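Inactive glucansucrase (Lactobacillus reuteri, PDB 5JBD) is an inactive member of the glucansucrases, glycoside hydrolase family 70, large multidomain proteins built round a TIM barrel, with a calcium ion bound in this model. Local coordinates at residues A[98-102]-A[103-107]. Numbering follows the deposited sequence.
Sequences KYFVN and NGYEN
N103 turns its side chain back over Y99: CG stands beside the backbone N, and the amide nitrogen ND2 comes to lie over the centre of the Y99 ring, 3.4 Å above its plane. Ring and amide planes are 24° apart. N103 ND2 donates to Y99 O at 2.9 Å, a nearly straight bond that lies in the amide plane and fixes the rotation of the amide. The backbone N of N103 donates to F100 O at 3.0 Å, from above the carbonyl plane. At G104 the chain takes a positive phi of 100°, and a water bridges G104 N to V101 O, each 2.8 Å from it. Helix 90-101 thus ends in a Schellman-like turn, with the water in place of the direct 5→2 bond. Y105 N makes the 6→1 bond as second donor to F100 O, reaching it from the opposite face. The Y105 ring runs alongside F100, whose CD2 sits 3.3 Å above one face, toward the rim; the planes meet obliquely at 37°. Deeper between helices 126-147 and 151-162, Y105 OH bonds to D156. E106 lays its CG across V101 CG1, a loose 4.2 Å contact, and sends OE2 to K114 N.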
loop_
_atom_site.group_PDB
_atom_site.type_symbol
_atom_site.label_atom_id
_atom_site.label_comp_id
_atom_site.label_asym_id
_atom_site.label_seq_id
_atom_site.Cartn_x
_atom_site.Cartn_y
_atom_site.Cartn_z
ATOM N N LYS A 98 12.183 32.041 27.517
ATOM C CA LYS A 98 13.122 32.509 26.483
ATOM C C LYS A 98 12.484 32.639 25.104
ATOM O O LYS A 98 12.624 33.668 24.450
ATOM C CB LYS A 98 14.316 31.549 26.357
ATOM C CG LYS A 98 15.373 31.675 27.444
ATOM C CD LYS A 98 16.680 30.955 27.056
ATOM C CE LYS A 98 17.643 31.628 26.087
ATOM N NZ LYS A 98 19.065 31.220 26.303
ATOM N N TYR A 99 11.799 31.582 24.675
ATOM C CA TYR A 99 11.167 31.547 23.356
ATOM C C TYR A 99 10.121 32.662 23.202
ATOM O O TYR A 99 10.171 33.447 22.236
ATOM C CB TYR A 99 10.546 30.173 23.068
ATOM C CG TYR A 99 9.986 30.073 21.660
ATOM C CD1 TYR A 99 8.689 30.504 21.372
ATOM C CD2 TYR A 99 10.763 29.612 20.610
ATOM C CE1 TYR A 99 8.179 30.464 20.085
ATOM C CE2 TYR A 99 10.253 29.547 19.316
ATOM C CZ TYR A 99 8.969 29.983 19.059
ATOM O OH TYR A 99 8.454 29.939 17.786
ATOM N N PHE A 100 9.210 32.767 24.168
ATOM C CA PHE A 100 8.169 33.794 24.094
ATOM C C PHE A 100 8.707 35.217 24.128
ATOM O O PHE A 100 8.322 36.046 23.299
ATOM C CB PHE A 100 7.063 33.555 25.128
ATOM C CG PHE A 100 5.953 32.700 24.586
ATOM C CD1 PHE A 100 6.206 31.397 24.217
ATOM C CD2 PHE A 100 4.684 33.219 24.368
ATOM C CE1 PHE A 100 5.206 30.604 23.675
ATOM C CE2 PHE A 100 3.681 32.433 23.827
ATOM C CZ PHE A 100 3.942 31.122 23.484
ATOM N N VAL A 101 9.646 35.495 25.028
ATOM C CA VAL A 101 10.234 36.842 25.107
ATOM C C VAL A 101 10.936 37.206 23.775
ATOM O O VAL A 101 10.890 38.367 23.361
ATOM C CB VAL A 101 11.155 36.997 26.349
ATOM C CG1 VAL A 101 11.954 38.293 26.303
ATOM C CG2 VAL A 101 10.327 36.951 27.629
ATOM N N ASN A 102 11.515 36.214 23.091
ATOM C CA ASN A 102 12.155 36.419 21.776
ATOM C C ASN A 102 11.221 36.362 20.547
ATOM O O ASN A 102 11.684 36.588 19.426
ATOM C CB ASN A 102 13.326 35.438 21.588
ATOM C CG ASN A 102 14.611 35.942 22.217
ATOM O OD1 ASN A 102 15.310 36.773 21.634
ATOM N ND2 ASN A 102 14.925 35.451 23.417
ATOM N N ASN A 103 9.928 36.093 20.743
ATOM C CA ASN A 103 8.970 35.980 19.630
ATOM C C ASN A 103 7.668 36.756 19.887
ATOM O O ASN A 103 6.561 36.234 19.724
ATOM C CB ASN A 103 8.702 34.503 19.334
ATOM C CG ASN A 103 9.877 33.830 18.647
ATOM O OD1 ASN A 103 10.049 33.968 17.444
ATOM N ND2 ASN A 103 10.707 33.125 19.414
ATOM N N GLY A 104 7.828 38.022 20.268
ATOM C CA GLY A 104 6.721 38.966 20.377
ATOM C C GLY A 104 6.145 39.243 21.760
ATOM O O GLY A 104 5.160 39.962 21.857
ATOM N N TYR A 105 6.752 38.724 22.829
ATOM C CA TYR A 105 6.214 38.930 24.186
ATOM C C TYR A 105 7.250 39.548 25.122
ATOM O O TYR A 105 7.458 39.091 26.250
ATOM C CB TYR A 105 5.677 37.611 24.740
ATOM C CG TYR A 105 4.622 36.955 23.854
ATOM C CD1 TYR A 105 4.993 36.135 22.783
ATOM C CD2 TYR A 105 3.262 37.151 24.087
ATOM C CE1 TYR A 105 4.046 35.534 21.981
ATOM C CE2 TYR A 105 2.306 36.553 23.281
ATOM C CZ TYR A 105 2.701 35.744 22.228
ATOM O OH TYR A 105 1.771 35.131 21.421
ATOM N N GLU A 106 7.878 40.609 24.635
ATOM C CA GLU A 106 8.850 41.390 25.398
ATOM C C GLU A 106 8.121 42.512 26.149
ATOM O O GLU A 106 7.226 43.143 25.595
ATOM C CB GLU A 106 9.896 41.975 24.431
ATOM C CG GLU A 106 11.268 42.207 25.045
ATOM C CD GLU A 106 12.339 42.651 24.046
ATOM O OE1 GLU A 106 12.057 42.765 22.832
ATOM O OE2 GLU A 106 13.478 42.899 24.491
ATOM N N ASN A 107 8.492 42.737 27.410
ATOM C CA ASN A 107 8.049 43.925 28.165
ATOM C C ASN A 107 9.013 44.212 29.330
ATOM O O ASN A 107 9.035 43.480 30.325
ATOM C CB ASN A 107 6.610 43.751 28.684
ATOM C CG ASN A 107 5.997 45.054 29.179
ATOM O OD1 ASN A 107 6.676 45.890 29.769
ATOM N ND2 ASN A 107 4.699 45.219 28.959
HETATM O O HOH W 1 10.158 39.408 20.876
#